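PDB 2R0X: possible flavin reductase, which probably binds FMN and reduces flavins such as riboflavin at the expense of NADPH. Local coordinates for residues Ala18-Gly26 against Phe62-Leu73; Phe94-Thr104 against Pro107-Cys118. All coordinates share one frame; numbering follows the deposited sequence.

Overall arrangement
From the N terminus, the chain enters strand 17-25, leaves it for strands 30-43 and 46-53, and returns through helix 59-65 into strand 67-72; contact 1 closes this loop by pairing 67-72 antiparallel to 17-25 in the barrel. Contact 2 opens only afterwards: beyond helices 78-84 and 90-94, the short hairpin of strands 99-100 and 108-109 folds back on itself and onto strand 114-126. The two contacts are in series, neither nested nor crossed, with centres about 9 Å apart. They join where strand 67-72 pairs with 114-126 and where Thr-23 and Asn-71 face Pro-107 of the hairpin.

Contact 1 (Ala18-Gly26 against Phe62-Leu73); sequences AVHIVTTSG and FVKNRVLMVNTL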
loop_
_atom_site.group_PDB
_atom_site.type_symbol
_atom_site.label_atom_id
_atom_site.label_comp_id
_atom_site.label_asym_id
_atom_site.label_seq_id
_atom_site.Cartn_x
_atom_site.Cartn_y
_atom_site.Cartn_z
ATOM N N ALA A 18 -6.338 -0.987 3.963
ATOM C CA ALA A 18 -6.205 -1.696 5.219
ATOM C C ALA A 18 -5.588 -0.748 6.232
ATOM O O ALA A 18 -4.969 0.240 5.911
ATOM C CB ALA A 18 -5.388 -2.957 5.078
ATOM N N VAL A 19 -5.803 -1.036 7.513
ATOM C CA VAL A 19 -5.328 -0.239 8.611
ATOM C C VAL A 19 -4.468 -1.104 9.499
ATOM O O VAL A 19 -4.809 -2.228 9.824
ATOM C CB VAL A 19 -6.498 0.340 9.425
ATOM C CG1 VAL A 19 -5.975 1.281 10.516
ATOM C CG2 VAL A 19 -7.499 1.091 8.540
ATOM N N HIS A 20 -3.320 -0.584 9.884
ATOM C CA HIS A 20 -2.332 -1.316 10.665
ATOM C C HIS A 20 -1.876 -0.457 11.835
ATOM O O HIS A 20 -1.888 0.796 11.773
ATOM C CB HIS A 20 -1.100 -1.628 9.809
ATOM C CG HIS A 20 -1.395 -2.091 8.451
ATOM N ND1 HIS A 20 -1.555 -3.418 8.140
ATOM C CD2 HIS A 20 -1.598 -1.371 7.330
ATOM C CE1 HIS A 20 -1.880 -3.483 6.862
ATOM N NE2 HIS A 20 -1.912 -2.258 6.346
ATOM N N ILE A 21 -1.422 -1.097 12.912
ATOM C CA ILE A 21 -0.697 -0.422 13.965
ATOM C C ILE A 21 0.732 -0.977 13.919
ATOM O O ILE A 21 0.939 -2.210 14.014
ATOM C CB ILE A 21 -1.340 -0.567 15.335
ATOM C CG1 ILE A 21 -2.673 0.181 15.344
ATOM C CG2 ILE A 21 -0.408 0.009 16.410
ATOM C CD1 ILE A 21 -3.532 -0.073 16.593
ATOM N N VAL A 22 1.691 -0.108 13.647
ATOM C CA VAL A 22 3.085 -0.485 13.445
ATOM C C VAL A 22 3.807 -0.184 14.736
ATOM O O VAL A 22 3.791 0.942 15.199
ATOM C CB VAL A 22 3.660 0.298 12.267
ATOM C CG1 VAL A 22 5.173 -0.015 12.104
ATOM C CG2 VAL A 22 2.858 -0.039 10.969
ATOM N N THR A 23 4.490 -1.180 15.304
ATOM C CA THR A 23 5.086 -1.026 16.628
ATOM C C THR A 23 6.552 -1.435 16.601
ATOM O O THR A 23 7.028 -2.114 15.719
ATOM C CB THR A 23 4.374 -1.933 17.630
ATOM O OG1 THR A 23 4.565 -3.274 17.242
ATOM C CG2 THR A 23 2.878 -1.607 17.727
ATOM N N THR A 24 7.247 -1.009 17.653
ATOM C CA THR A 24 8.618 -1.403 17.912
ATOM C C THR A 24 8.813 -1.344 19.435
ATOM O O THR A 24 7.993 -0.800 20.180
ATOM C CB THR A 24 9.646 -0.538 17.140
ATOM O OG1 THR A 24 10.930 -1.158 17.191
ATOM C CG2 THR A 24 9.746 0.887 17.686
ATOM N N SER A 25 9.948 -1.891 19.867
ATOM C CA SER A 25 10.286 -2.063 21.278
ATOM C C SER A 25 11.517 -1.294 21.670
ATOM O O SER A 25 12.500 -1.303 20.917
ATOM C CB SER A 25 10.695 -3.496 21.487
ATOM O OG SER A 25 12.005 -3.627 20.950
ATOM N N GLY A 26 11.556 -0.847 22.924
ATOM C CA GLY A 26 12.588 0.062 23.322
ATOM C C GLY A 26 12.798 -0.098 24.806
ATOM O O GLY A 26 12.081 -0.850 25.483
ATOM N N PHE A 62 12.113 3.753 15.595
ATOM C CA PHE A 62 12.227 2.778 14.525
ATOM C C PHE A 62 13.656 2.776 13.952
ATOM O O PHE A 62 14.225 1.739 13.668
ATOM C CB PHE A 62 11.135 3.022 13.469
ATOM C CG PHE A 62 9.779 2.656 13.987
ATOM C CD1 PHE A 62 9.284 1.384 13.858
ATOM C CD2 PHE A 62 9.057 3.581 14.739
ATOM C CE1 PHE A 62 8.016 1.041 14.398
ATOM C CE2 PHE A 62 7.825 3.220 15.358
ATOM C CZ PHE A 62 7.302 1.978 15.126
ATOM N N VAL A 63 14.206 3.956 13.762
ATOM C CA VAL A 63 15.590 4.086 13.284
ATOM C C VAL A 63 16.549 3.406 14.260
ATOM O O VAL A 63 17.510 2.752 13.844
ATOM C CB VAL A 63 15.985 5.577 13.069
ATOM C CG1 VAL A 63 17.466 5.705 12.712
ATOM C CG2 VAL A 63 15.144 6.154 11.994
ATOM N N LYS A 64 16.354 3.628 15.550
ATOM C CA LYS A 64 17.273 3.107 16.580
ATOM C C LYS A 64 17.171 1.582 16.636
ATOM O O LYS A 64 18.179 0.861 16.646
ATOM C CB LYS A 64 16.915 3.679 17.958
ATOM C CG LYS A 64 17.635 3.019 19.128
ATOM N N ASN A 65 15.937 1.062 16.691
ATOM C CA ASN A 65 15.733 -0.383 16.920
ATOM C C ASN A 65 15.930 -1.257 15.715
ATOM O O ASN A 65 16.398 -2.387 15.790
ATOM C CB ASN A 65 14.342 -0.680 17.448
ATOM C CG ASN A 65 14.081 -0.007 18.735
ATOM O OD1 ASN A 65 15.019 0.476 19.389
ATOM N ND2 ASN A 65 12.823 0.033 19.140
ATOM N N ARG A 66 15.492 -0.743 14.587
ATOM C CA ARG A 66 15.608 -1.475 13.332
ATOM C C ARG A 66 14.825 -2.782 13.230
ATOM O O ARG A 66 15.134 -3.659 12.409
ATOM C CB ARG A 66 17.063 -1.625 12.936
ATOM C CG ARG A 66 17.698 -0.272 12.664
ATOM C CD ARG A 66 17.116 0.471 11.457
ATOM N NE ARG A 66 17.401 -0.221 10.212
ATOM C CZ ARG A 66 18.493 -0.010 9.485
ATOM N NH1 ARG A 66 19.383 0.913 9.804
ATOM N NH2 ARG A 66 18.692 -0.766 8.427
ATOM N N VAL A 67 13.732 -2.834 13.994
ATOM C CA VAL A 67 12.740 -3.893 13.883
ATOM C C VAL A 67 11.380 -3.253 14.034
ATOM O O VAL A 67 11.270 -2.187 14.665
ATOM C CB VAL A 67 12.943 -4.989 14.961
ATOM C CG1 VAL A 67 14.245 -5.797 14.671
ATOM C CG2 VAL A 67 12.947 -4.426 16.369
ATOM N N LEU A 68 10.355 -3.878 13.469
ATOM C CA LEU A 68 8.991 -3.411 13.668
ATOM C C LEU A 68 8.063 -4.602 13.497
ATOM O O LEU A 68 8.384 -5.591 12.870
ATOM C CB LEU A 68 8.636 -2.257 12.731
ATOM C CG LEU A 68 8.672 -2.430 11.234
ATOM C CD1 LEU A 68 7.487 -3.213 10.711
ATOM C CD2 LEU A 68 8.671 -1.062 10.576
HETATM N N MSE A 69 6.855 -4.418 14.024
HETATM C CA MSE A 69 5.734 -5.335 13.826
HETATM C C MSE A 69 4.626 -4.601 13.087
HETATM O O MSE A 69 4.239 -3.509 13.525
HETATM C CB MSE A 69 5.216 -5.771 15.188
HETATM C CG MSE A 69 4.026 -6.720 15.140
HETATM SE SE MSE A 69 4.405 -8.574 14.816
HETATM C CE MSE A 69 5.437 -8.811 16.461
ATOM N N VAL A 70 4.126 -5.178 11.998
ATOM C CA VAL A 70 2.917 -4.669 11.355
ATOM C C VAL A 70 1.749 -5.478 11.919
ATOM O O VAL A 70 1.669 -6.675 11.705
ATOM C CB VAL A 70 2.963 -4.783 9.826
ATOM C CG1 VAL A 70 1.660 -4.321 9.201
ATOM C CG2 VAL A 70 4.137 -3.929 9.290
ATOM N N ASN A 71 0.872 -4.796 12.647
ATOM C CA ASN A 71 -0.341 -5.416 13.210
ATOM C C ASN A 71 -1.562 -4.956 12.422
ATOM O O ASN A 71 -2.019 -3.808 12.600
ATOM C CB ASN A 71 -0.486 -4.984 14.682
ATOM C CG ASN A 71 0.687 -5.384 15.525
ATOM O OD1 ASN A 71 0.833 -6.560 15.885
ATOM N ND2 ASN A 71 1.537 -4.426 15.854
ATOM N N THR A 72 -1.999 -5.795 11.514
ATOM C CA THR A 72 -3.136 -5.441 10.648
ATOM C C THR A 72 -4.434 -5.620 11.430
ATOM O O THR A 72 -4.586 -6.623 12.134
ATOM C CB THR A 72 -3.108 -6.330 9.406
ATOM O OG1 THR A 72 -1.844 -6.226 8.761
ATOM C CG2 THR A 72 -4.257 -5.938 8.415
ATOM N N LEU A 73 -5.312 -4.629 11.382
ATOM C CA LEU A 73 -6.445 -4.553 12.289
ATOM C C LEU A 73 -7.696 -5.246 11.757
ATOM O O LEU A 73 -7.996 -5.211 10.562
ATOM C CB LEU A 73 -6.764 -3.098 12.612
ATOM C CG LEU A 73 -5.664 -2.277 13.284
ATOM C CD1 LEU A 73 -6.187 -0.936 13.673
ATOM C CD2 LEU A 73 -5.025 -2.994 14.467
#
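Ile-21 and Asn-71 form a hydrogen-bonded pair in the antiparallel sheet of the split barrel, where strand 20-25 runs beside strand 67-72 at 161° between their directions. The carbonyl of Ile-21 is gripped twice by one residue: Asn-71 N and Asn-71 ND2 reach Ile-21 O from opposite faces of its plane, each at 2.9 Å. With CG turned anti to its own carbonyl carbon, Asn-71 swings its amide toward strand 20-25 and brings ND2 to that oxygen, while OD1 accepts from Leu-109 N and Asn-115 ND2. Beside it, Thr-23 OG1 lies against CB of Met-69, a selenomethionine, and is hydrogen-bonded to Pro-107 O.

On the sheet face of His-20, Val-22, Val-70 and Thr-72, the His-20 ring lies alongside Thr-72. His-20 ND1 and Thr-72 OG1 are hydrogen-bonded at 2.9 Å, the hydroxyl lying at the ring edge in its plane, and Val-70 CG1 approaches obliquely. Leu-15 of the second subunit packs on His-20, which places this end of the contact near the dimer interface.

At the other end, Thr-24 binds the turn between helix 59-65 and strand 67-72. Its CB sits 3.6 Å from CE1 of Phe-62. From there CG2 projects over the centre of that ring, a CH-pi contact only 9° off the normal; Phe-33 meets the same ring edge-to-face. The hydroxyl branch stands anti to the backbone N (chi1 -167°). A bond to it from Asn-65 ND2 is doubtful, since that side chain is modelled in two positions, but Thr-24 OG1 donates a hydrogen bond to Val-67 O at 2.7 Å, from above the carbonyl plane.

Contact 2 (Phe94-Thr104 against Pro107-Cys118); sequences FSNASWTTLTT and PMLQDALINFDC
Trp-99 packs against Leu-109 across a short beta hairpin, in which they form a non-hydrogen-bonded pair. Apolar contacts gather here: Leu-109 CD1 stands over one face of the indole, 3.9 Å from the centroid of its six-membered ring, while Phe-94 covers the opposite face and Pro-107 CB touches Trp-99 CE3. Leu-109 CD1 is also pressed tightly against Ala-97 CB. Farther along, Leu-102 CG lies 3.6 Å from SE of Met-108, a selenomethionine.

Backbone bonds hold the hairpin: Thr-100 and Met-108 exchange two, and Gln-110 N donates to Ser-98 O.

Among bonds that use side chains, Trp-99 NE1 reaches Phe-94 O on a lone pair at 2.9 Å, which helps fix the rotation of the indole. Others converge on the carboxylate of Asp-117, which stands anti to its backbone N (chi1 -158°) and meets the loop 102-104. Thr-103 N and Thr-104 N both donate to Asp-117 OD2 at 2.8 Å, and Thr-104 OG1 donates to Asp-117 OD1 at 2.6 Å. A water links OD2 to Leu-102 N. These bonds hold the loop to strand 114-126, and four donors converging on a buried carboxylate probably keep Asp-117 ionised.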
loop_
_atom_site.group_PDB
_atom_site.type_symbol
_atom_site.label_atom_id
_atom_site.label_comp_id
_atom_site.label_asym_id
_atom_site.label_seq_id
_atom_site.Cartn_x
_atom_site.Cartn_y
_atom_site.Cartn_z
ATOM N N PHE A 94 -0.843 1.873 24.634
ATOM C CA PHE A 94 -0.664 0.417 24.746
ATOM C C PHE A 94 -1.633 -0.170 25.766
ATOM O O PHE A 94 -2.041 -1.344 25.646
ATOM C CB PHE A 94 0.803 0.023 25.026
ATOM C CG PHE A 94 1.658 0.042 23.766
ATOM C CD1 PHE A 94 2.205 1.220 23.278
ATOM C CD2 PHE A 94 1.768 -1.079 23.007
ATOM C CE1 PHE A 94 2.892 1.245 22.091
ATOM C CE2 PHE A 94 2.437 -1.073 21.829
ATOM C CZ PHE A 94 3.040 0.090 21.401
ATOM N N SER A 95 -2.033 0.621 26.776
ATOM C CA SER A 95 -2.973 0.132 27.789
ATOM C C SER A 95 -4.323 -0.330 27.234
ATOM O O SER A 95 -5.057 -1.022 27.919
ATOM C CB SER A 95 -3.181 1.182 28.876
ATOM O OG SER A 95 -4.119 2.152 28.455
ATOM N N ASN A 96 -4.637 0.037 25.999
ATOM C CA ASN A 96 -5.927 -0.214 25.390
ATOM C C ASN A 96 -6.056 -1.537 24.648
ATOM O O ASN A 96 -7.064 -1.778 23.985
ATOM C CB ASN A 96 -6.290 0.946 24.450
ATOM C CG ASN A 96 -6.752 2.119 25.195
ATOM O OD1 ASN A 96 -7.893 2.162 25.611
ATOM N ND2 ASN A 96 -5.869 3.106 25.370
ATOM N N ALA A 97 -5.035 -2.377 24.717
ATOM C CA ALA A 97 -5.075 -3.722 24.094
ATOM C C ALA A 97 -4.122 -4.637 24.811
ATOM O O ALA A 97 -3.505 -4.221 25.809
ATOM C CB ALA A 97 -4.693 -3.623 22.588
ATOM N N SER A 98 -4.009 -5.876 24.346
ATOM C CA SER A 98 -3.081 -6.845 24.940
ATOM C C SER A 98 -2.004 -7.134 23.935
ATOM O O SER A 98 -2.276 -7.233 22.733
ATOM C CB SER A 98 -3.824 -8.118 25.316
ATOM O OG SER A 98 -2.970 -9.069 25.929
ATOM N N TRP A 99 -0.764 -7.272 24.408
ATOM C CA TRP A 99 0.394 -7.370 23.549
ATOM C C TRP A 99 1.305 -8.510 24.014
ATOM O O TRP A 99 1.481 -8.752 25.206
ATOM C CB TRP A 99 1.210 -6.068 23.567
ATOM C CG TRP A 99 0.368 -4.874 23.281
ATOM C CD1 TRP A 99 -0.393 -4.180 24.185
ATOM C CD2 TRP A 99 0.163 -4.240 22.016
ATOM N NE1 TRP A 99 -1.063 -3.154 23.585
ATOM C CE2 TRP A 99 -0.753 -3.175 22.239
ATOM C CE3 TRP A 99 0.666 -4.444 20.726
ATOM C CZ2 TRP A 99 -1.144 -2.335 21.231
ATOM C CZ3 TRP A 99 0.266 -3.593 19.726
ATOM C CH2 TRP A 99 -0.628 -2.565 19.970
ATOM N N THR A 100 1.977 -9.121 23.038
ATOM C CA THR A 100 3.045 -10.087 23.326
ATOM C C THR A 100 4.215 -9.833 22.377
ATOM O O THR A 100 4.389 -8.697 21.913
ATOM C CB THR A 100 2.534 -11.536 23.248
ATOM O OG1 THR A 100 3.551 -12.415 23.737
ATOM C CG2 THR A 100 2.175 -11.938 21.839
ATOM N N THR A 101 5.055 -10.830 22.146
ATOM C CA THR A 101 6.138 -10.691 21.186
ATOM C C THR A 101 6.242 -11.954 20.382
ATOM O O THR A 101 5.748 -13.010 20.789
ATOM C CB THR A 101 7.521 -10.354 21.845
ATOM O OG1 THR A 101 7.993 -11.430 22.647
ATOM C CG2 THR A 101 7.529 -9.059 22.637
ATOM N N LEU A 102 6.861 -11.850 19.212
ATOM C CA LEU A 102 7.181 -12.983 18.362
ATOM C C LEU A 102 8.695 -13.192 18.413
ATOM O O LEU A 102 9.169 -13.872 19.300
ATOM C CB LEU A 102 6.607 -12.825 16.945
ATOM C CG LEU A 102 5.098 -12.988 16.800
ATOM C CD1 LEU A 102 4.662 -12.642 15.336
ATOM C CD2 LEU A 102 4.647 -14.386 17.164
ATOM N N THR A 103 9.430 -12.624 17.474
ATOM C CA THR A 103 10.863 -12.784 17.374
ATOM C C THR A 103 11.672 -11.524 17.692
ATOM O O THR A 103 12.711 -11.602 18.376
ATOM C CB THR A 103 11.235 -13.344 15.973
ATOM O OG1 THR A 103 10.623 -14.631 15.753
ATOM C CG2 THR A 103 12.741 -13.537 15.915
ATOM N N THR A 104 11.234 -10.372 17.197
ATOM C CA THR A 104 12.044 -9.155 17.324
ATOM C C THR A 104 11.934 -8.418 18.649
ATOM O O THR A 104 12.736 -7.550 18.929
ATOM C CB THR A 104 11.769 -8.164 16.216
ATOM O OG1 THR A 104 10.500 -7.564 16.434
ATOM C CG2 THR A 104 11.905 -8.768 14.819
ATOM N N PRO A 107 6.157 -5.167 19.780
ATOM C CA PRO A 107 4.904 -5.643 20.375
ATOM C C PRO A 107 3.905 -6.183 19.345
ATOM O O PRO A 107 3.568 -5.514 18.367
ATOM C CB PRO A 107 4.353 -4.401 21.052
ATOM C CG PRO A 107 5.486 -3.513 21.243
ATOM C CD PRO A 107 6.461 -3.800 20.179
HETATM N N MSE A 108 3.462 -7.419 19.585
HETATM C CA MSE A 108 2.457 -8.088 18.803
HETATM C C MSE A 108 1.093 -7.854 19.382
HETATM O O MSE A 108 0.835 -8.206 20.532
HETATM C CB MSE A 108 2.704 -9.584 18.768
HETATM C CG MSE A 108 1.919 -10.298 17.703
HETATM SE SE MSE A 108 1.705 -12.185 17.874
HETATM C CE MSE A 108 -0.086 -12.233 18.523
ATOM N N LEU A 109 0.196 -7.265 18.600
ATOM C CA LEU A 109 -1.149 -6.992 19.032
ATOM C C LEU A 109 -1.940 -8.300 19.027
ATOM O O LEU A 109 -2.119 -8.950 17.993
ATOM C CB LEU A 109 -1.800 -6.008 18.036
ATOM C CG LEU A 109 -3.293 -5.680 18.280
ATOM C CD1 LEU A 109 -3.513 -5.131 19.664
ATOM C CD2 LEU A 109 -3.758 -4.714 17.226
ATOM N N GLN A 110 -2.460 -8.650 20.200
ATOM C CA GLN A 110 -3.389 -9.748 20.333
ATOM C C GLN A 110 -4.719 -9.436 19.642
ATOM O O GLN A 110 -5.184 -8.288 19.638
ATOM C CB GLN A 110 -3.586 -10.067 21.825
ATOM C CG GLN A 110 -2.345 -10.680 22.464
ATOM C CD GLN A 110 -2.002 -12.023 21.883
ATOM O OE1 GLN A 110 -2.873 -12.864 21.743
ATOM N NE2 GLN A 110 -0.749 -12.228 21.523
ATOM N N ASP A 111 -5.347 -10.498 19.131
ATOM C CA ASP A 111 -6.637 -10.366 18.467
ATOM C C ASP A 111 -6.583 -9.512 17.191
ATOM O O ASP A 111 -7.605 -9.017 16.744
ATOM C CB ASP A 111 -7.716 -9.823 19.447
ATOM C CG ASP A 111 -9.097 -10.448 19.291
ATOM O OD1 ASP A 111 -9.255 -11.441 18.557
ATOM O OD2 ASP A 111 -10.039 -9.910 19.933
ATOM N N ALA A 112 -5.411 -9.369 16.602
ATOM C CA ALA A 112 -5.270 -8.678 15.334
ATOM C C ALA A 112 -5.674 -9.573 14.164
ATOM O O ALA A 112 -5.774 -10.786 14.266
ATOM C CB ALA A 112 -3.838 -8.208 15.143
ATOM N N LEU A 113 -5.846 -8.986 12.988
ATOM C CA LEU A 113 -6.124 -9.725 11.786
ATOM C C LEU A 113 -4.889 -10.508 11.314
ATOM O O LEU A 113 -4.979 -11.651 10.883
ATOM C CB LEU A 113 -6.616 -8.804 10.688
ATOM C CG LEU A 113 -7.216 -9.472 9.461
ATOM C CD1 LEU A 113 -8.611 -9.953 9.818
ATOM C CD2 LEU A 113 -7.247 -8.501 8.277
ATOM N N ILE A 114 -3.736 -9.839 11.348
ATOM C CA ILE A 114 -2.461 -10.402 10.898
ATOM C C ILE A 114 -1.364 -9.707 11.673
ATOM O O ILE A 114 -1.508 -8.541 12.000
ATOM C CB ILE A 114 -2.172 -10.151 9.357
ATOM C CG1 ILE A 114 -3.444 -9.989 8.513
ATOM C CG2 ILE A 114 -1.305 -11.265 8.825
ATOM C CD1 ILE A 114 -3.190 -9.453 7.118
ATOM N N ASN A 115 -0.272 -10.416 11.917
ATOM C CA ASN A 115 0.895 -9.872 12.567
ATOM C C ASN A 115 2.148 -10.250 11.777
ATOM O O ASN A 115 2.412 -11.435 11.596
ATOM C CB ASN A 115 1.045 -10.375 14.016
ATOM C CG ASN A 115 -0.248 -10.242 14.841
ATOM O OD1 ASN A 115 -1.038 -11.191 14.916
ATOM N ND2 ASN A 115 -0.439 -9.097 15.486
ATOM N N PHE A 116 2.867 -9.258 11.272
ATOM C CA PHE A 116 4.110 -9.482 10.537
ATOM C C PHE A 116 5.263 -8.882 11.319
ATOM O O PHE A 116 5.341 -7.683 11.493
ATOM C CB PHE A 116 4.087 -8.784 9.175
ATOM C CG PHE A 116 2.934 -9.107 8.271
ATOM C CD1 PHE A 116 1.762 -8.382 8.326
ATOM C CD2 PHE A 116 3.045 -10.081 7.319
ATOM C CE1 PHE A 116 0.719 -8.634 7.426
ATOM C CE2 PHE A 116 2.002 -10.304 6.400
ATOM C CZ PHE A 116 0.855 -9.571 6.491
ATOM N N ASP A 117 6.146 -9.744 11.841
ATOM C CA ASP A 117 7.314 -9.275 12.620
ATOM C C ASP A 117 8.495 -9.161 11.671
ATOM O O ASP A 117 8.738 -10.082 10.930
ATOM C CB ASP A 117 7.620 -10.288 13.743
ATOM C CG ASP A 117 8.410 -9.663 14.875
ATOM O OD1 ASP A 117 8.631 -8.442 14.850
ATOM O OD2 ASP A 117 8.789 -10.423 15.799
ATOM N N CYS A 118 9.144 -8.004 11.697
ATOM C CA CYS A 118 10.078 -7.623 10.653
ATOM C C CYS A 118 11.361 -7.008 11.161
ATOM O O CYS A 118 11.443 -6.382 12.201
ATOM C CB CYS A 118 9.423 -6.580 9.741
ATOM S SG CYS A 118 7.832 -7.008 9.001
HETATM O O HOH W 1 8.150 -9.466 18.404
#